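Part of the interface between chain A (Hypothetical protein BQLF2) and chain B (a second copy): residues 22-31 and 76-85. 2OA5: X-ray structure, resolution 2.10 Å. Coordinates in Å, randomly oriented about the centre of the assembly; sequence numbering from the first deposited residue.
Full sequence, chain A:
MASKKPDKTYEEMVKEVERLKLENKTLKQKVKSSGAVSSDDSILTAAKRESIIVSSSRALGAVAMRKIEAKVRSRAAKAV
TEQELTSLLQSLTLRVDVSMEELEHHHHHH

Chain A, residues 22-31: LENKTLKQKV
Chain B, residues 76-85: AAKAVTEQEL

Chain A contributes a helix, already under way at A:Leu22, whose i to i+4 bonds include A:Leu27 N to A:Glu23 O at 2.9 Å and A:Lys28 N to A:Asn24 O at 2.8 Å. Chain B supplies a less regular segment: a type I turn from B:Ala76 to B:Ala79, closed by B:Ala79 N to B:Ala76 O at 2.9 Å, then an extended B:Ala79 (phi/psi -72/134), B:Val80 at -115/-35, B:Thr81 at -102/165, and a helix from B:Glu82. The two run in the same general sense, so A:Leu22 and A:Glu23 meet B:Ala77 and B:Lys78, while A:Lys30 reaches B:Glu84. The register is set by A:Glu23 CA and B:Lys78 CA, 4.7 Å apart, and 422 Å² is buried in all.

Apolar packing centres on B:Val80 (chi1 t), which loses more area to the other stretch than any other residue here. Its CB points toward the helix, and its compact branched side chain touches three residues: B:Val80 CG2 lies 3.3 Å from A:Thr26 CG2, 3.6 Å from A:Glu23 CG and 3.9 Å from A:Leu27 CG. A:Glu23 (t, t, chi3 67°) therefore offers its CG methylene to the valine. A:Leu27 (m, t) starts sideways, yet its end comes nearer. At the beginning of the contact, A:Leu22 (m, t) places CD1 3.7 Å from B:Ala77 CB; the small alanine lets the turn lie close to the helix.

Two direct hydrogen bonds cross the contact. A:Thr26 (chi1 -88°, m) points toward chain B and donates from OG1 to B:Lys78 O at 2.6 Å, so one short side chain combines a polar anchor on the turn with a methyl against the valine. B:Lys78 (p, t, t, t) takes part through its backbone and the base of its side chain, whose end leads away. A water adds a bridge, donating to B:Ala77 O at 2.9 Å and, weakly, to A:Glu23 OE2 at 3.3 Å.

The second direct bond belongs to a salt bridge: A:Lys30 NZ donates to B:Glu84 OE2 at 2.6 Å. Lysine has the length for this, extended through chi2 and chi3 (m, t, t) before chi4 bends to -62°. B:Glu84 (chi1 -96°, chi2 t, chi3 4°) is also held from within its own chain, because its OE1 accepts from B:Val80 N at 2.9 Å and from B:Thr81 N at 2.8 Å. Its carboxylate thus ties the start of the chain B helix to the lysine. B:Thr81 (chi1 p) is the N-cap, with OG1 accepting from B:Glu84 N at 3.1 Å.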

# COMPACT_ATOMS: atom_id res chain seq x y z
N LEU A 22 -13.28 16.28 -8.17
CA LEU A 22 -12.32 16.79 -9.15
C LEU A 22 -12.91 16.77 -10.55
O LEU A 22 -12.58 17.61 -11.39
CB LEU A 22 -11.03 15.96 -9.12
CG LEU A 22 -10.32 16.07 -7.76
CD1 LEU A 22 -9.07 15.19 -7.69
CD2 LEU A 22 -9.96 17.53 -7.56
N GLU A 23 -13.79 15.81 -10.81
CA GLU A 23 -14.44 15.74 -12.11
C GLU A 23 -15.50 16.85 -12.18
O GLU A 23 -15.67 17.49 -13.22
CB GLU A 23 -15.09 14.37 -12.33
CG GLU A 23 -15.67 14.19 -13.72
CD GLU A 23 -16.39 12.85 -13.89
OE1 GLU A 23 -17.43 12.66 -13.25
OE2 GLU A 23 -15.90 12.01 -14.67
N ASN A 24 -16.19 17.06 -11.06
CA ASN A 24 -17.23 18.09 -10.96
C ASN A 24 -16.62 19.44 -11.31
O ASN A 24 -17.15 20.19 -12.14
CB ASN A 24 -17.78 18.12 -9.52
CG ASN A 24 -18.72 19.30 -9.26
OD1 ASN A 24 -18.28 20.40 -8.90
ND2 ASN A 24 -20.01 19.06 -9.43
N LYS A 25 -15.48 19.74 -10.68
CA LYS A 25 -14.78 20.98 -10.92
C LYS A 25 -14.44 21.16 -12.40
O LYS A 25 -14.57 22.26 -12.94
CB LYS A 25 -13.50 21.02 -10.08
CG LYS A 25 -12.35 21.76 -10.74
CD LYS A 25 -11.59 22.61 -9.75
CE LYS A 25 -10.32 23.15 -10.38
NZ LYS A 25 -9.72 24.24 -9.55
N THR A 26 -14.00 20.09 -13.04
CA THR A 26 -13.67 20.15 -14.46
C THR A 26 -14.92 20.43 -15.28
O THR A 26 -14.89 21.17 -16.26
CB THR A 26 -13.03 18.84 -14.93
OG1 THR A 26 -11.62 18.91 -14.72
CG2 THR A 26 -13.32 18.60 -16.41
N LEU A 27 -16.03 19.83 -14.85
CA LEU A 27 -17.31 20.00 -15.53
C LEU A 27 -17.79 21.45 -15.38
O LEU A 27 -18.43 21.99 -16.27
CB LEU A 27 -18.33 19.03 -14.94
CG LEU A 27 -18.15 17.56 -15.35
CD1 LEU A 27 -18.88 16.66 -14.36
CD2 LEU A 27 -18.67 17.36 -16.77
N LYS A 28 -17.48 22.06 -14.25
CA LYS A 28 -17.89 23.44 -14.00
C LYS A 28 -17.15 24.43 -14.88
O LYS A 28 -17.74 25.39 -15.36
CB LYS A 28 -17.72 23.78 -12.53
CG LYS A 28 -18.96 23.44 -11.72
CD LYS A 28 -18.71 23.40 -10.24
CE LYS A 28 -19.99 23.09 -9.50
NZ LYS A 28 -19.75 22.86 -8.05
N GLN A 29 -15.86 24.19 -15.10
CA GLN A 29 -15.07 25.07 -15.93
C GLN A 29 -15.50 24.98 -17.39
O GLN A 29 -15.15 25.84 -18.20
CB GLN A 29 -13.59 24.72 -15.83
CG GLN A 29 -13.01 24.76 -14.43
CD GLN A 29 -11.62 24.14 -14.39
OE1 GLN A 29 -11.38 23.14 -15.06
NE2 GLN A 29 -10.74 24.72 -13.60
N LYS A 30 -16.25 23.93 -17.73
CA LYS A 30 -16.69 23.76 -19.10
C LYS A 30 -18.00 24.48 -19.42
O LYS A 30 -18.38 24.59 -20.58
CB LYS A 30 -16.83 22.27 -19.45
CG LYS A 30 -15.49 21.55 -19.63
CD LYS A 30 -15.65 20.18 -20.27
CE LYS A 30 -14.31 19.44 -20.37
NZ LYS A 30 -13.31 20.14 -21.21
N VAL A 31 -18.68 24.99 -18.39
CA VAL A 31 -19.94 25.70 -18.63
C VAL A 31 -19.88 27.17 -18.20
O VAL A 31 -19.68 27.50 -17.03
CB VAL A 31 -21.15 25.01 -17.93
CG1 VAL A 31 -21.12 23.52 -18.23
CG2 VAL A 31 -21.13 25.26 -16.43
N ALA B 76 -5.70 11.27 -12.78
CA ALA B 76 -6.59 11.29 -13.93
C ALA B 76 -7.99 11.80 -13.54
O ALA B 76 -8.79 12.12 -14.41
CB ALA B 76 -6.69 9.87 -14.52
N ALA B 77 -8.27 11.86 -12.25
CA ALA B 77 -9.58 12.29 -11.74
C ALA B 77 -10.21 13.50 -12.44
O ALA B 77 -11.41 13.50 -12.74
CB ALA B 77 -9.48 12.54 -10.22
N LYS B 78 -9.42 14.54 -12.70
CA LYS B 78 -9.93 15.75 -13.35
C LYS B 78 -10.31 15.60 -14.83
O LYS B 78 -11.03 16.45 -15.37
CB LYS B 78 -8.91 16.89 -13.20
CG LYS B 78 -7.66 16.72 -14.05
CD LYS B 78 -6.60 17.75 -13.73
CE LYS B 78 -5.38 17.60 -14.63
NZ LYS B 78 -4.23 18.41 -14.14
N ALA B 79 -9.85 14.55 -15.49
CA ALA B 79 -10.16 14.34 -16.90
C ALA B 79 -11.62 13.94 -17.11
O ALA B 79 -12.14 13.07 -16.41
CB ALA B 79 -9.24 13.29 -17.49
N VAL B 80 -12.29 14.58 -18.08
CA VAL B 80 -13.69 14.28 -18.40
C VAL B 80 -13.82 13.68 -19.80
O VAL B 80 -14.66 12.82 -20.04
CB VAL B 80 -14.58 15.55 -18.29
CG1 VAL B 80 -15.85 15.40 -19.09
CG2 VAL B 80 -14.95 15.79 -16.84
N THR B 81 -12.97 14.13 -20.73
CA THR B 81 -13.01 13.61 -22.10
C THR B 81 -11.88 12.61 -22.37
O THR B 81 -10.91 12.53 -21.61
CB THR B 81 -12.90 14.75 -23.17
OG1 THR B 81 -11.62 15.38 -23.10
CG2 THR B 81 -13.97 15.80 -22.95
N GLU B 82 -12.01 11.87 -23.46
CA GLU B 82 -11.03 10.86 -23.87
C GLU B 82 -9.68 11.49 -24.19
O GLU B 82 -8.64 11.07 -23.69
CB GLU B 82 -11.56 10.10 -25.09
CG GLU B 82 -12.95 9.50 -24.88
CD GLU B 82 -13.48 8.79 -26.11
OE1 GLU B 82 -12.87 8.92 -27.19
OE2 GLU B 82 -14.53 8.11 -26.00
N GLN B 83 -9.73 12.50 -25.05
CA GLN B 83 -8.53 13.21 -25.45
C GLN B 83 -7.90 13.80 -24.19
O GLN B 83 -6.68 13.88 -24.06
CB GLN B 83 -8.88 14.34 -26.45
CG GLN B 83 -9.86 13.98 -27.59
CD GLN B 83 -9.33 12.94 -28.56
OE1 GLN B 83 -8.13 12.91 -28.85
NE2 GLN B 83 -10.22 12.11 -29.09
N GLU B 84 -8.75 14.21 -23.25
CA GLU B 84 -8.30 14.78 -21.98
C GLU B 84 -7.58 13.75 -21.12
O GLU B 84 -6.51 14.03 -20.58
CB GLU B 84 -9.49 15.34 -21.19
CG GLU B 84 -9.71 16.84 -21.38
CD GLU B 84 -11.00 17.33 -20.75
OE1 GLU B 84 -11.68 16.52 -20.09
OE2 GLU B 84 -11.33 18.53 -20.90
N LEU B 85 -8.17 12.56 -20.99
CA LEU B 85 -7.59 11.49 -20.20
C LEU B 85 -6.30 11.00 -20.87
O LEU B 85 -5.25 10.90 -20.23
CB LEU B 85 -8.58 10.33 -20.06
CG LEU B 85 -8.09 9.15 -19.22
CD1 LEU B 85 -7.67 9.65 -17.85
CD2 LEU B 85 -9.18 8.11 -19.07
O HOH W 1 -13.04 11.16 -13.23